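Uncharacterized protein (Deinococcus radiodurans, PDB 2A1V) is of unknown function but belongs to the YjbR (DUF419) family of small proteins that combine an antiparallel sheet with helices. Local coordinates at residues L20-E25 with L128-S133; L57-K62 with V93-T98. All blocks are in the same frame, centred on the assembly; numbering follows the deposited sequence.

Contact 1 of 2, residues L20-E25 with L128-S133; sequences LPHSLE and LGLPDS
P21 and L130 mark the nearest approach of the two backbones, CA to CA 6.5 Å, where a type II turn from L20 to S23, leading into edge strand 23-26, faces the Schellman motif that closes helix 122-128. Proline suits the second place of such a turn, because its ring holds phi near the required value, and H22 in the third place takes the positive phi that the turn demands. G129 also has positive phi, as the C-prime residue of the Schellman motif; a CB there would jam against the carbonyl of L128. The H22 side chain reaches from the turn to the end of the helix. Its NE2 donates to L128 O at 2.7 Å, a short but bent bond with an N-H...O angle of 131°: the oxygen is tilted 33° from the ring plane, and the donor stands above the carbonyl plane. As a carbonyl at the C-terminal end of a helix, L128 O is probably an enhanced acceptor. The same leucine covers the ring. With CG anti to its backbone N (chi1 -163°), L128 sets that atom over the middle of one face, 3.8 Å from the centroid of the H22 ring, in a CH-pi contact, and L128 CD1 lies over the same face, 3.8 Å from H22 CE1. L130, otherwise buried against Y112 and T116 of helix 101-119, brings its CD2 obliquely to H22 CD2 at 3.7 Å. Y112 also touches P131, and its hydroxyl hydrogen-bonds P21 O, tying the turn to the long helix. The two prolines, rigid and apolar at this partly exposed border, meet tip to tip, P21 CG lying 4.1 Å from P131 CD.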
ATOM      1  N   LEU A  20       1.138  10.353   4.408  1.00 20.84           N
ATOM      2  CA  LEU A  20      -0.096   9.754   4.909  1.00 19.99           C
ATOM      3  C   LEU A  20      -0.070   9.853   6.424  1.00 19.14           C
ATOM      4  O   LEU A  20       0.926   9.503   7.060  1.00 18.14           O
ATOM      5  CB  LEU A  20      -0.214   8.316   4.464  1.00 19.34           C
ATOM      6  CG  LEU A  20      -0.034   8.120   2.974  1.00 19.98           C
ATOM      7  CD1 LEU A  20       0.001   6.637   2.554  1.00 16.73           C
ATOM      8  CD2 LEU A  20      -1.116   8.909   2.244  1.00 21.80           C
ATOM      9  N   PRO A  21      -1.149  10.412   7.001  1.00 19.22           N
ATOM     10  CA  PRO A  21      -1.225  10.621   8.427  1.00 18.64           C
ATOM     11  C   PRO A  21      -1.130   9.342   9.238  1.00 18.26           C
ATOM     12  O   PRO A  21      -1.790   8.342   8.924  1.00 17.76           O
ATOM     13  CB  PRO A  21      -2.613  11.287   8.620  1.00 17.57           C
ATOM     14  CG  PRO A  21      -2.894  11.927   7.291  1.00 18.23           C
ATOM     15  CD  PRO A  21      -2.366  10.929   6.320  1.00 19.17           C
ATOM     16  N   HIS A  22      -0.326   9.440  10.289  1.00 17.27           N
ATOM     17  CA  HIS A  22      -0.044   8.359  11.240  1.00 18.42           C
ATOM     18  C   HIS A  22       0.538   7.068  10.633  1.00 19.30           C
ATOM     19  O   HIS A  22       0.242   5.940  11.108  1.00 18.53           O
ATOM     20  CB  HIS A  22      -1.269   8.065  12.059  1.00 19.10           C
ATOM     21  CG  HIS A  22      -1.845   9.263  12.719  1.00 20.30           C
ATOM     22  ND1 HIS A  22      -1.290   9.823  13.854  1.00 21.50           N
ATOM     23  CD2 HIS A  22      -2.914  10.032  12.389  1.00 20.93           C
ATOM     24  CE1 HIS A  22      -2.018  10.866  14.213  1.00 21.61           C
ATOM     25  NE2 HIS A  22      -3.011  11.012  13.345  1.00 19.88           N
ATOM     26  N   SER A  23       1.398   7.245   9.610  1.00 18.91           N
ATOM     27  CA  SER A  23       2.026   6.121   8.990  1.00 19.55           C
ATOM     28  C   SER A  23       3.381   5.951   9.674  1.00 19.43           C
ATOM     29  O   SER A  23       3.973   6.922  10.157  1.00 17.52           O
ATOM     30  CB  SER A  23       2.176   6.280   7.484  1.00 19.31           C
ATOM     31  OG  SER A  23       2.956   5.205   6.958  1.00 20.24           O
ATOM     32  N   LEU A  24       3.823   4.702   9.730  1.00 19.33           N
ATOM     33  CA  LEU A  24       5.034   4.296  10.483  1.00 20.65           C
ATOM     34  C   LEU A  24       5.709   3.124   9.745  1.00 20.42           C
ATOM     35  O   LEU A  24       5.032   2.188   9.288  1.00 19.38           O
ATOM     36  CB  LEU A  24       4.594   3.765  11.855  1.00 23.10           C
ATOM     37  CG  LEU A  24       3.653   4.597  12.767  1.00 26.37           C
ATOM     38  CD1 LEU A  24       2.605   3.718  13.534  1.00 27.33           C
ATOM     39  CD2 LEU A  24       4.496   5.428  13.747  1.00 30.10           C
ATOM     40  N   GLU A  25       7.023   3.204   9.603  1.00 20.63           N
ATOM     41  CA  GLU A  25       7.834   2.163   9.031  1.00 20.55           C
ATOM     42  C   GLU A  25       8.444   1.285  10.103  1.00 20.15           C
ATOM     43  O   GLU A  25       8.881   1.761  11.144  1.00 20.65           O
ATOM     44  CB  GLU A  25       8.959   2.774   8.233  1.00 20.81           C
ATOM     45  CG  GLU A  25       8.480   3.503   7.000  1.00 21.00           C
ATOM     46  CD  GLU A  25       9.656   4.152   6.267  1.00 22.01           C
ATOM     47  OE1 GLU A  25      10.787   3.701   6.494  1.00 24.41           O
ATOM     48  OE2 GLU A  25       9.465   5.080   5.468  1.00 25.44           O
ATOM     49  N   LEU A 128      -7.874  10.206  16.193  1.00 27.99           N
ATOM     50  CA  LEU A 128      -6.536  10.178  15.685  1.00 28.25           C
ATOM     51  C   LEU A 128      -6.430  11.182  14.536  1.00 29.00           C
ATOM     52  O   LEU A 128      -5.378  11.808  14.321  1.00 31.23           O
ATOM     53  CB  LEU A 128      -6.276   8.729  15.270  1.00 28.61           C
ATOM     54  CG  LEU A 128      -4.910   8.165  15.022  1.00 27.52           C
ATOM     55  CD1 LEU A 128      -4.004   8.333  16.194  1.00 25.04           C
ATOM     56  CD2 LEU A 128      -5.081   6.728  14.623  1.00 26.26           C
ATOM     57  N   GLY A 129      -7.532  11.375  13.818  1.00 28.70           N
ATOM     58  CA  GLY A 129      -7.540  12.210  12.636  1.00 28.01           C
ATOM     59  C   GLY A 129      -7.161  11.470  11.360  1.00 28.49           C
ATOM     60  O   GLY A 129      -6.379  11.991  10.541  1.00 32.52           O
ATOM     61  N   LEU A 130      -7.732  10.296  11.121  1.00 26.12           N
ATOM     62  CA  LEU A 130      -7.529   9.617   9.845  1.00 25.38           C
ATOM     63  C   LEU A 130      -8.534  10.129   8.833  1.00 25.02           C
ATOM     64  O   LEU A 130      -9.710  10.136   9.140  1.00 24.81           O
ATOM     65  CB  LEU A 130      -7.720   8.107  10.015  1.00 24.10           C
ATOM     66  CG  LEU A 130      -6.802   7.461  11.044  1.00 22.58           C
ATOM     67  CD1 LEU A 130      -7.095   5.976  11.170  1.00 19.84           C
ATOM     68  CD2 LEU A 130      -5.316   7.723  10.712  1.00 20.16           C
ATOM     69  N   PRO A 131      -8.084  10.546   7.616  1.00 24.88           N
ATOM     70  CA  PRO A 131      -9.022  11.196   6.705  1.00 25.52           C
ATOM     71  C   PRO A 131      -9.932  10.245   5.905  1.00 25.68           C
ATOM     72  O   PRO A 131      -9.570   9.092   5.666  1.00 26.11           O
ATOM     73  CB  PRO A 131      -8.114  11.979   5.800  1.00 24.10           C
ATOM     74  CG  PRO A 131      -6.944  11.057   5.640  1.00 25.61           C
ATOM     75  CD  PRO A 131      -6.736  10.483   7.024  1.00 25.55           C
ATOM     76  N   ASP A 132     -11.127  10.728   5.551  0.60 26.19           N
ATOM     77  CA  ASP A 132     -12.079   9.994   4.682  0.60 26.64           C
ATOM     78  C   ASP A 132     -11.504   9.761   3.276  0.60 26.17           C
ATOM     79  O   ASP A 132     -11.635   8.676   2.737  0.60 26.44           O
ATOM     80  CB  ASP A 132     -13.427  10.748   4.559  0.60 27.06           C
ATOM     81  CG  ASP A 132     -14.492   9.970   3.736  0.60 27.91           C
ATOM     82  OD1 ASP A 132     -14.800   8.773   4.008  0.60 31.56           O
ATOM     83  OD2 ASP A 132     -15.058  10.580   2.813  0.60 31.80           O
ATOM     84  N   SER A 133     -10.861  10.781   2.715  1.00 26.09           N
ATOM     85  CA  SER A 133     -10.189  10.682   1.386  1.00 26.70           C
ATOM     86  C   SER A 133      -8.840  11.374   1.444  1.00 26.87           C
ATOM     87  O   SER A 133      -8.555  12.099   2.421  1.00 26.69           O
ATOM     88  CB  SER A 133     -11.037  11.330   0.262  1.00 26.35           C
ATOM     89  OG  SER A 133     -11.275  12.730   0.517  1.00 24.56           O
TER

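Contact 2 of 2, residues L57-K62 with V93-T98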
ATOM      1  N   LEU A  57      11.611  -4.511  -6.945  1.00 18.99           N
ATOM      2  CA  LEU A  57      10.822  -4.624  -5.760  1.00 18.91           C
ATOM      3  C   LEU A  57       9.486  -5.313  -6.071  1.00 18.62           C
ATOM      4  O   LEU A  57       8.962  -5.285  -7.201  1.00 16.63           O
ATOM      5  CB  LEU A  57      10.593  -3.233  -5.153  1.00 19.83           C
ATOM      6  CG  LEU A  57      11.769  -2.447  -4.572  1.00 19.50           C
ATOM      7  CD1 LEU A  57      11.271  -1.020  -4.117  1.00 22.30           C
ATOM      8  CD2 LEU A  57      12.424  -3.130  -3.360  1.00 20.38           C
ATOM      9  N   ARG A  58       8.949  -5.951  -5.036  1.00 18.80           N
ATOM     10  CA  ARG A  58       7.576  -6.420  -5.051  1.00 19.39           C
ATOM     11  C   ARG A  58       6.795  -5.773  -3.925  1.00 18.56           C
ATOM     12  O   ARG A  58       7.175  -5.836  -2.754  1.00 17.27           O
ATOM     13  CB  ARG A  58       7.500  -7.955  -4.961  1.00 20.96           C
ATOM     14  CG  ARG A  58       8.546  -8.589  -5.839  1.00 25.83           C
ATOM     15  CD  ARG A  58       8.048  -9.787  -6.582  1.00 32.23           C
ATOM     16  NE  ARG A  58       8.892  -9.965  -7.770  1.00 34.69           N
ATOM     17  CZ  ARG A  58       8.598 -10.787  -8.763  1.00 35.17           C
ATOM     18  NH1 ARG A  58       7.491 -11.538  -8.712  1.00 34.33           N
ATOM     19  NH2 ARG A  58       9.446 -10.888  -9.791  1.00 36.99           N
ATOM     20  N   LEU A  59       5.698  -5.139  -4.332  1.00 17.22           N
ATOM     21  CA  LEU A  59       4.905  -4.359  -3.467  1.00 16.77           C
ATOM     22  C   LEU A  59       3.577  -5.078  -3.181  1.00 16.43           C
ATOM     23  O   LEU A  59       2.756  -5.306  -4.084  1.00 16.12           O
ATOM     24  CB  LEU A  59       4.675  -2.982  -4.105  1.00 16.30           C
ATOM     25  CG  LEU A  59       3.822  -2.052  -3.241  1.00 16.79           C
ATOM     26  CD1 LEU A  59       4.499  -1.805  -1.921  1.00 18.84           C
ATOM     27  CD2 LEU A  59       3.474  -0.733  -3.968  1.00 17.20           C
ATOM     28  N   SER A  60       3.388  -5.405  -1.910  1.00 15.43           N
ATOM     29  CA  SER A  60       2.146  -5.993  -1.433  1.00 15.96           C
ATOM     30  C   SER A  60       1.251  -4.914  -0.813  1.00 15.23           C
ATOM     31  O   SER A  60       1.698  -4.132  -0.005  1.00 14.53           O
ATOM     32  CB  SER A  60       2.421  -7.122  -0.426  1.00 15.21           C
ATOM     33  OG  SER A  60       3.007  -8.272  -1.057  1.00 16.21           O
ATOM     34  N   LEU A  61      -0.017  -4.964  -1.174  1.00 15.69           N
ATOM     35  CA  LEU A  61      -0.978  -3.975  -0.752  0.60 16.85           C
ATOM     36  C   LEU A  61      -2.394  -4.563  -0.725  1.00 16.98           C
ATOM     37  O   LEU A  61      -2.645  -5.619  -1.285  1.00 17.18           O
ATOM     38  CB  LEU A  61      -0.892  -2.718  -1.655  0.60 16.45           C
ATOM     39  CG  LEU A  61      -1.050  -2.830  -3.179  0.60 15.80           C
ATOM     40  CD1 LEU A  61      -2.489  -2.948  -3.598  0.60 15.31           C
ATOM     41  CD2 LEU A  61      -0.416  -1.625  -3.880  0.60 16.55           C
ATOM     42  N   LYS A  62      -3.298  -3.862  -0.035  1.00 17.31           N
ATOM     43  CA  LYS A  62      -4.679  -4.314   0.158  1.00 18.40           C
ATOM     44  C   LYS A  62      -5.564  -3.688  -0.868  1.00 18.18           C
ATOM     45  O   LYS A  62      -5.402  -2.492  -1.205  1.00 17.09           O
ATOM     46  CB  LYS A  62      -5.239  -3.953   1.550  1.00 18.94           C
ATOM     47  CG  LYS A  62      -4.398  -4.430   2.710  1.00 21.80           C
ATOM     48  CD  LYS A  62      -5.209  -4.745   3.992  1.00 20.64           C
ATOM     49  CE  LYS A  62      -6.130  -5.938   3.903  1.00 21.00           C
ATOM     50  NZ  LYS A  62      -6.664  -6.279   5.263  1.00 19.75           N
ATOM     51  N   VAL A  93       2.459  -6.623  -6.372  1.00 18.71           N
ATOM     52  CA  VAL A  93       2.768  -5.973  -7.641  1.00 19.43           C
ATOM     53  C   VAL A  93       4.269  -5.845  -7.821  1.00 19.66           C
ATOM     54  O   VAL A  93       4.980  -5.296  -6.925  1.00 18.18           O
ATOM     55  CB  VAL A  93       2.198  -4.541  -7.709  1.00 19.19           C
ATOM     56  CG1 VAL A  93       2.339  -4.001  -9.090  1.00 21.84           C
ATOM     57  CG2 VAL A  93       0.764  -4.547  -7.320  1.00 23.15           C
ATOM     58  N   THR A  94       4.751  -6.332  -8.972  1.00 19.41           N
ATOM     59  CA  THR A  94       6.160  -6.167  -9.317  1.00 19.99           C
ATOM     60  C   THR A  94       6.419  -4.736  -9.773  1.00 19.97           C
ATOM     61  O   THR A  94       5.779  -4.253 -10.712  1.00 21.88           O
ATOM     62  CB  THR A  94       6.561  -7.190 -10.412  1.00 19.62           C
ATOM     63  OG1 THR A  94       6.061  -8.478 -10.044  1.00 22.60           O
ATOM     64  CG2 THR A  94       8.088  -7.276 -10.582  1.00 19.08           C
ATOM     65  N   LEU A  95       7.324  -4.035  -9.106  1.00 20.55           N
ATOM     66  CA  LEU A  95       7.638  -2.650  -9.476  1.00 20.66           C
ATOM     67  C   LEU A  95       8.769  -2.556 -10.527  1.00 21.06           C
ATOM     68  O   LEU A  95       9.904  -2.082 -10.272  1.00 21.64           O
ATOM     69  CB  LEU A  95       7.990  -1.849  -8.230  1.00 20.79           C
ATOM     70  CG  LEU A  95       6.967  -1.838  -7.092  1.00 18.60           C
ATOM     71  CD1 LEU A  95       7.518  -0.896  -6.032  1.00 17.29           C
ATOM     72  CD2 LEU A  95       5.574  -1.424  -7.540  1.00 15.27           C
ATOM     73  N   ASP A  96       8.438  -3.008 -11.721  1.00 21.75           N
ATOM     74  CA  ASP A  96       9.381  -3.038 -12.849  1.00 21.77           C
ATOM     75  C   ASP A  96       8.955  -2.135 -13.973  1.00 22.10           C
ATOM     76  O   ASP A  96       9.521  -2.223 -15.051  1.00 23.94           O
ATOM     77  CB  ASP A  96       9.544  -4.463 -13.371  1.00 21.58           C
ATOM     78  CG  ASP A  96       8.260  -5.093 -13.802  1.00 21.52           C
ATOM     79  OD1 ASP A  96       7.182  -4.442 -13.746  1.00 19.79           O
ATOM     80  OD2 ASP A  96       8.319  -6.275 -14.198  1.00 22.37           O
ATOM     81  N   GLY A  97       7.957  -1.286 -13.756  1.00 21.55           N
ATOM     82  CA  GLY A  97       7.553  -0.363 -14.789  1.00 22.28           C
ATOM     83  C   GLY A  97       6.457  -0.863 -15.711  1.00 23.29           C
ATOM     84  O   GLY A  97       6.004  -0.120 -16.582  1.00 23.71           O
ATOM     85  N   THR A  98       5.974  -2.091 -15.466  1.00 23.47           N
ATOM     86  CA  THR A  98       4.979  -2.722 -16.292  1.00 22.56           C
ATOM     87  C   THR A  98       3.576  -2.332 -15.897  1.00 23.35           C
ATOM     88  O   THR A  98       2.655  -2.517 -16.670  1.00 22.51           O
ATOM     89  CB  THR A  98       5.124  -4.278 -16.262  1.00 22.33           C
ATOM     90  OG1 THR A  98       5.172  -4.784 -14.904  1.00 21.61           O
ATOM     91  CG2 THR A  98       6.368  -4.679 -16.960  1.00 22.64           C
TER
HETATM   92  O   HOH W   1      11.707  -1.954  -8.294  1.00 15.25           O
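V93 pairs with L59 as an antiparallel hydrogen-bonded pair: V93 N gives to L59 O at 2.7 Å, and L59 N returns a nearly straight bond to V93 O, also 2.7 Å. That carbonyl oxygen additionally receives a CA-H...O contact from R58 CA at 3.4 Å. The V93 and L59 side chains leave on the same face of the sheet, where branched apolar residues suit the cover given by L104 of helix 101-119 and L13 of helix 10-17. T94 stands on the opposite face in a non-hydrogen-bonded pair with R58. The two side chains run alongside each other, pointing the same way, and T94 OG1 sits 3.6 Å from R58 NH1, over the guanidinium face, while T94 CG2 packs against the same group. Strands 58-62 and 90-94 are inner neighbours in the antiparallel sheet; the chain between them passes through helix 65-74 and edge strand 79-81 before 90-94 returns to fill the place between. L95 N donates to L57 O at 2.8 Å, and L95 then bends the chain as the centre of an inverse gamma turn. Its CG lies beside the backbone N (chi1 -55°), and beyond it L95 CD2 reaches L59 CB at 3.9 Å while CD1 packs on L57 CB. A water accepts from L57 N and donates to L95 O, bridging the other backbone polar atoms of these same two residues. D96 forms an Asx turn, its OD1 accepting T98 N at 3.2 Å from above the carboxylate plane; G97, between them, supplies positive phi.

In the fold
Both contacts reach the same antiparallel sheet, on opposite sides of the chain's centre, with their own centres about 22 Å apart. Contact 2 is the core one: it joins two inner strands chiefly by main-chain bonds, backed by leucines and valine against helices 10-17 and 101-119, with the polar R58 and T94 on the other face. Contact 1 lies at the surface, joining the turn before edge strand 23-26 to the loop after helix 122-128, and relies on an imidazole, prolines and a helix-end carbonyl rather than strand pairing. In sequence, contact 2 is nested within the loop that contact 1 closes. Helix 101-119 touches both, through Y112 at one and L104 at the other.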